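Local atomic coordinates of Two-component system response regulator/GGDEF domain protein (Aeromonas salmonicida, PDB entry 3LUF), a protein that probably makes the second messenger cyclic di-GMP from two GTP molecules, with two receiver domains, the part modelled here, as its likely phosphorylation-controlled input. Residues F35-E39 and L58-P62; R137-M141 and H152-H156. All coordinates share one frame. Where two conformers were deposited one is given. Residue numbers count along the deposited sequence, not the author numbering.

Interaction 1 of 2, residues F35-E39 and L58-P62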
loop_
_atom_site.group_PDB
_atom_site.type_symbol
_atom_site.label_atom_id
_atom_site.label_comp_id
_atom_site.label_asym_id
_atom_site.label_seq_id
_atom_site.Cartn_x
_atom_site.Cartn_y
_atom_site.Cartn_z
ATOM N N PHE B 35 15.134 30.503 -1.940
ATOM C CA PHE B 35 15.109 31.946 -1.705
ATOM C C PHE B 35 14.185 32.292 -0.577
ATOM O O PHE B 35 13.246 31.542 -0.275
ATOM C CB PHE B 35 14.670 32.686 -2.979
ATOM C CG PHE B 35 15.489 32.342 -4.154
ATOM C CD1 PHE B 35 16.764 32.904 -4.302
ATOM C CD2 PHE B 35 15.023 31.399 -5.100
ATOM C CE1 PHE B 35 17.565 32.543 -5.379
ATOM C CE2 PHE B 35 15.807 31.039 -6.182
ATOM C CZ PHE B 35 17.086 31.605 -6.324
ATOM N N ASP B 36 14.472 33.415 0.079
ATOM C CA ASP B 36 13.599 33.885 1.149
ATOM C C ASP B 36 12.516 34.879 0.725
ATOM O O ASP B 36 11.754 35.316 1.566
ATOM C CB ASP B 36 14.421 34.456 2.338
ATOM C CG ASP B 36 15.267 35.677 1.969
ATOM O OD1 ASP B 36 15.243 36.153 0.812
ATOM O OD2 ASP B 36 15.966 36.176 2.882
ATOM N N THR B 37 12.453 35.229 -0.572
ATOM C CA THR B 37 11.411 36.111 -1.077
ATOM C C THR B 37 11.063 35.650 -2.486
ATOM O O THR B 37 11.864 34.968 -3.154
ATOM C CB THR B 37 11.901 37.582 -1.243
ATOM O OG1 THR B 37 13.011 37.594 -2.145
ATOM C CG2 THR B 37 12.317 38.173 0.096
ATOM N N LEU B 38 9.868 36.005 -2.909
ATOM C CA LEU B 38 9.418 35.731 -4.261
ATOM C C LEU B 38 10.347 36.437 -5.261
ATOM O O LEU B 38 10.687 35.849 -6.291
ATOM C CB LEU B 38 7.958 36.126 -4.405
ATOM C CG LEU B 38 7.338 36.060 -5.814
ATOM C CD1 LEU B 38 7.386 34.600 -6.299
ATOM C CD2 LEU B 38 5.925 36.592 -5.782
ATOM N N GLU B 39 10.757 37.675 -4.955
ATOM C CA GLU B 39 11.731 38.384 -5.817
ATOM C C GLU B 39 13.020 37.597 -6.117
ATOM O O GLU B 39 13.557 37.636 -7.246
ATOM C CB GLU B 39 12.078 39.750 -5.202
ATOM C CG GLU B 39 13.175 40.496 -5.939
ATOM C CD GLU B 39 12.744 41.009 -7.322
ATOM O OE1 GLU B 39 11.522 41.061 -7.635
ATOM O OE2 GLU B 39 13.661 41.371 -8.092
ATOM N N LEU B 58 5.106 35.121 2.636
ATOM C CA LEU B 58 6.405 35.626 2.175
ATOM C C LEU B 58 6.468 37.132 2.379
ATOM O O LEU B 58 5.427 37.787 2.398
ATOM C CB LEU B 58 6.630 35.274 0.697
ATOM C CG LEU B 58 6.931 33.775 0.506
ATOM C CD1 LEU B 58 6.797 33.438 -1.010
ATOM C CD2 LEU B 58 8.289 33.367 1.112
ATOM N N PRO B 59 7.680 37.694 2.528
ATOM C CA PRO B 59 7.744 39.140 2.812
ATOM C C PRO B 59 7.122 39.972 1.703
ATOM O O PRO B 59 6.514 41.007 1.959
ATOM C CB PRO B 59 9.228 39.421 2.843
ATOM C CG PRO B 59 9.871 38.174 3.275
ATOM C CD PRO B 59 8.990 37.034 2.699
ATOM N N ASP B 60 7.302 39.526 0.470
ATOM C CA ASP B 60 6.733 40.204 -0.703
ATOM C C ASP B 60 5.505 39.452 -1.286
ATOM O O ASP B 60 5.001 39.755 -2.404
ATOM C CB ASP B 60 7.829 40.467 -1.744
ATOM C CG ASP B 60 8.583 39.204 -2.151
ATOM O OD1 ASP B 60 8.318 38.125 -1.565
ATOM O OD2 ASP B 60 9.490 39.319 -3.024
ATOM N N ALA B 61 4.958 38.549 -0.485
ATOM C CA ALA B 61 3.717 37.851 -0.832
ATOM C C ALA B 61 3.156 37.221 0.431
ATOM O O ALA B 61 3.221 36.018 0.606
ATOM C CB ALA B 61 3.944 36.810 -1.965
ATOM N N PRO B 62 2.621 38.061 1.340
ATOM C CA PRO B 62 2.296 37.612 2.687
ATOM C C PRO B 62 0.976 36.870 2.799
ATOM O O PRO B 62 0.676 36.344 3.868
ATOM C CB PRO B 62 2.196 38.924 3.455
ATOM C CG PRO B 62 1.773 39.912 2.423
ATOM C CD PRO B 62 2.459 39.524 1.190
#

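Interaction 2 of 2, residues R137-M141 and H152-H156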
loop_
_atom_site.group_PDB
_atom_site.type_symbol
_atom_site.label_atom_id
_atom_site.label_comp_id
_atom_site.label_asym_id
_atom_site.label_seq_id
_atom_site.Cartn_x
_atom_site.Cartn_y
_atom_site.Cartn_z
ATOM N N ARG B 137 -12.716 8.361 -15.305
ATOM C CA ARG B 137 -11.453 8.123 -16.018
ATOM C C ARG B 137 -10.622 9.407 -16.107
ATOM O O ARG B 137 -9.422 9.401 -15.803
ATOM C CB ARG B 137 -11.668 7.519 -17.424
ATOM C CG ARG B 137 -10.372 7.232 -18.201
ATOM C CD ARG B 137 -10.655 6.446 -19.478
ATOM N NE ARG B 137 -11.285 7.279 -20.503
ATOM C CZ ARG B 137 -12.577 7.256 -20.851
ATOM N NH1 ARG B 137 -13.457 6.426 -20.296
ATOM N NH2 ARG B 137 -12.993 8.110 -21.789
ATOM N N HIS B 138 -11.262 10.507 -16.516
ATOM C CA HIS B 138 -10.553 11.795 -16.626
ATOM C C HIS B 138 -10.136 12.388 -15.279
ATOM O O HIS B 138 -9.099 13.043 -15.188
ATOM C CB HIS B 138 -11.363 12.796 -17.471
ATOM C CG HIS B 138 -11.328 12.493 -18.938
ATOM N ND1 HIS B 138 -11.820 13.356 -19.896
ATOM C CD2 HIS B 138 -10.857 11.413 -19.611
ATOM C CE1 HIS B 138 -11.644 12.823 -21.092
ATOM N NE2 HIS B 138 -11.059 11.646 -20.947
ATOM N N ARG B 139 -10.929 12.140 -14.246
ATOM C CA ARG B 139 -10.585 12.620 -12.920
ATOM C C ARG B 139 -9.319 11.914 -12.435
ATOM O O ARG B 139 -8.408 12.549 -11.908
ATOM C CB ARG B 139 -11.732 12.381 -11.933
ATOM C CG ARG B 139 -11.367 12.758 -10.509
ATOM C CD ARG B 139 -12.548 12.733 -9.559
ATOM N NE ARG B 139 -13.030 11.376 -9.312
ATOM C CZ ARG B 139 -14.220 10.913 -9.706
ATOM N NH1 ARG B 139 -15.070 11.694 -10.377
ATOM N NH2 ARG B 139 -14.568 9.666 -9.422
ATOM N N THR B 140 -9.262 10.598 -12.644
ATOM C CA THR B 140 -8.132 9.822 -12.164
ATOM C C THR B 140 -6.887 10.209 -12.948
ATOM O O THR B 140 -5.807 10.350 -12.367
ATOM C CB THR B 140 -8.418 8.308 -12.304
ATOM O OG1 THR B 140 -9.551 7.989 -11.503
ATOM C CG2 THR B 140 -7.264 7.488 -11.815
HETATM N N MSE B 141 -7.046 10.354 -14.264
HETATM C CA MSE B 141 -5.975 10.816 -15.150
HETATM C C MSE B 141 -5.444 12.172 -14.728
HETATM O O MSE B 141 -4.242 12.362 -14.645
HETATM C CB MSE B 141 -6.423 10.850 -16.607
HETATM C CG MSE B 141 -6.477 9.463 -17.219
HETATM SE SE MSE B 141 -7.218 9.747 -18.983
HETATM C CE MSE B 141 -5.710 10.771 -19.646
ATOM N N HIS B 152 -1.574 7.244 -19.736
ATOM C CA HIS B 152 -2.320 6.768 -20.877
ATOM C C HIS B 152 -3.734 6.429 -20.409
ATOM O O HIS B 152 -3.953 6.106 -19.261
ATOM C CB HIS B 152 -1.696 5.479 -21.406
ATOM C CG HIS B 152 -0.280 5.625 -21.868
ATOM N ND1 HIS B 152 0.053 5.757 -23.201
ATOM C CD2 HIS B 152 0.885 5.610 -21.185
ATOM C CE1 HIS B 152 1.364 5.846 -23.314
ATOM N NE2 HIS B 152 1.897 5.768 -22.105
ATOM N N GLU B 153 -4.703 6.469 -21.316
ATOM C CA GLU B 153 -6.073 6.120 -20.942
ATOM C C GLU B 153 -6.692 5.047 -21.848
ATOM O O GLU B 153 -6.337 4.916 -23.039
ATOM C CB GLU B 153 -6.989 7.371 -20.873
ATOM C CG GLU B 153 -7.226 8.031 -22.232
ATOM C CD GLU B 153 -8.349 9.089 -22.251
ATOM O OE1 GLU B 153 -9.458 8.868 -21.685
ATOM O OE2 GLU B 153 -8.098 10.144 -22.872
ATOM N N ALA B 154 -7.606 4.303 -21.266
ATOM C CA ALA B 154 -8.344 3.253 -21.950
ATOM C C ALA B 154 -9.760 3.166 -21.403
ATOM O O ALA B 154 -10.002 3.127 -20.183
ATOM C CB ALA B 154 -7.613 1.884 -21.811
ATOM N N SER B 155 -10.718 3.095 -22.319
ATOM C CA SER B 155 -12.129 3.116 -21.921
ATOM C C SER B 155 -12.725 1.728 -21.733
ATOM O O SER B 155 -13.869 1.583 -21.312
ATOM C CB SER B 155 -12.966 3.923 -22.932
ATOM O OG SER B 155 -12.287 5.098 -23.328
ATOM N N HIS B 156 -11.940 0.700 -22.027
ATOM C CA HIS B 156 -12.390 -0.681 -21.831
ATOM C C HIS B 156 -11.204 -1.632 -21.934
ATOM O O HIS B 156 -10.110 -1.216 -22.287
ATOM C CB HIS B 156 -13.505 -1.078 -22.808
ATOM C CG HIS B 156 -13.265 -0.666 -24.225
ATOM N ND1 HIS B 156 -12.224 -1.157 -24.984
ATOM C CD2 HIS B 156 -13.971 0.157 -25.043
ATOM C CE1 HIS B 156 -12.283 -0.639 -26.201
ATOM N NE2 HIS B 156 -13.335 0.164 -26.262
#

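Interaction 1 of 2, residues F35-E39 and L58-P62
In this CheY-like receiver domain the loop after strand 31-35 meets the loop after strand 49-55, beside the magnesium site. Two hydrogen bonds link the loops. The carboxylate of Asp60 takes two successive backbone amides. Leu38 N donates to Asp60 OD1 at 3.0 Å and Glu39 N donates to Asp60 OD2 at 2.8 Å. Asp60 sits at the third position of a type I beta turn from Leu58 to Ala61, in which Ala61 N bonds Leu58 O at 3.0 Å. Thr37 turns its hydroxyl to its own loop, where OG1 bonds Gly40 N.

Apolar contacts are looser. Leu38 CB lies 4.5 Å from Leu58 CD1, and Leu38 CD2 lies 4.3 Å from Ala61 CB. Ala66 of helix 65-72 touches both leucines. Leu58 also rests on Val10 and Asp12, and its side chain is about 5 Å from the bound magnesium ion. That ion is held by Asp12, Asp55 and Thr57, and Asp55 is the predicted phosphorylation site.

Van der Waals contacts fill the outer edge. Thr37 CG2 is 4.0 Å from Pro59 CG, and Asp36 O sits 3.4 Å from Pro59 CD.

Interaction 2 of 2, residues R137-M141 and H152-H156
Glu153 has the most surface covered, and its CA-to-CB bond points toward the helix. Its OE1 accepts a hydrogen bond from Arg137 NE at 2.7 Å, with an N-H...O angle of 170°. The pair is a salt bridge. His138 NE2 approaches the same Glu153 OE1 at 3.3 Å, but this second bond is weak. One carboxylate oxygen thus faces two side chains from adjacent positions on the helix.

Arg137 is next in buried area. It is buried although charged, and its extended chi1 and chi2 (both t) carry the guanidinium over to the strand end. Arg137 CD lies 3.5 Å from Ala154 O. Ser155 OG sits over one face of the guanidinium, 3.3 Å from Arg137 CZ. Arg137 NH1 also bonds Asp131 O, the residue before the magnesium ligand Asp132.

The two segments belong to a beta-alpha-beta unit of the second receiver domain, made of strand 126-130, helix 134-145 and strand 150-154. The short helix and strand axes pass 9.6 Å apart at 163°, so they run nearly antiparallel. Strand 150-154 is an edge strand of the parallel sheet, bonded through Ala154 to Val129 and Asp131.

Met141, modelled as selenomethionine, is one helical turn beyond Arg137, and its N bonds Arg137 O at 3.0 Å. Its side chain also packs on Val129 of the neighbouring strand. Met141 SE comes within 3.0 Å of Glu153 CB, a tight approach at the foot of the glutamate side chain.

The contacts occupy different receiver domains of the same fold. Their centres are 39 Å apart, and they do not touch. Both involve the end of the second strand of their domain. Interaction 1 ties the loop after that strand to the loop after the third strand. Interaction 2 ties the corresponding strand to the first helix. Both are partly buried, but interaction 1 has four exposed residues among those touching and interaction 2 has none. In the loops, a carboxylate binds backbone amides. Between helix and strand, the carboxylate meets side chains instead, in a salt bridge. Interaction 1 comes closer to its magnesium ion, about 5 Å from the side chain of Leu58, against about 8 Å from that of Arg137.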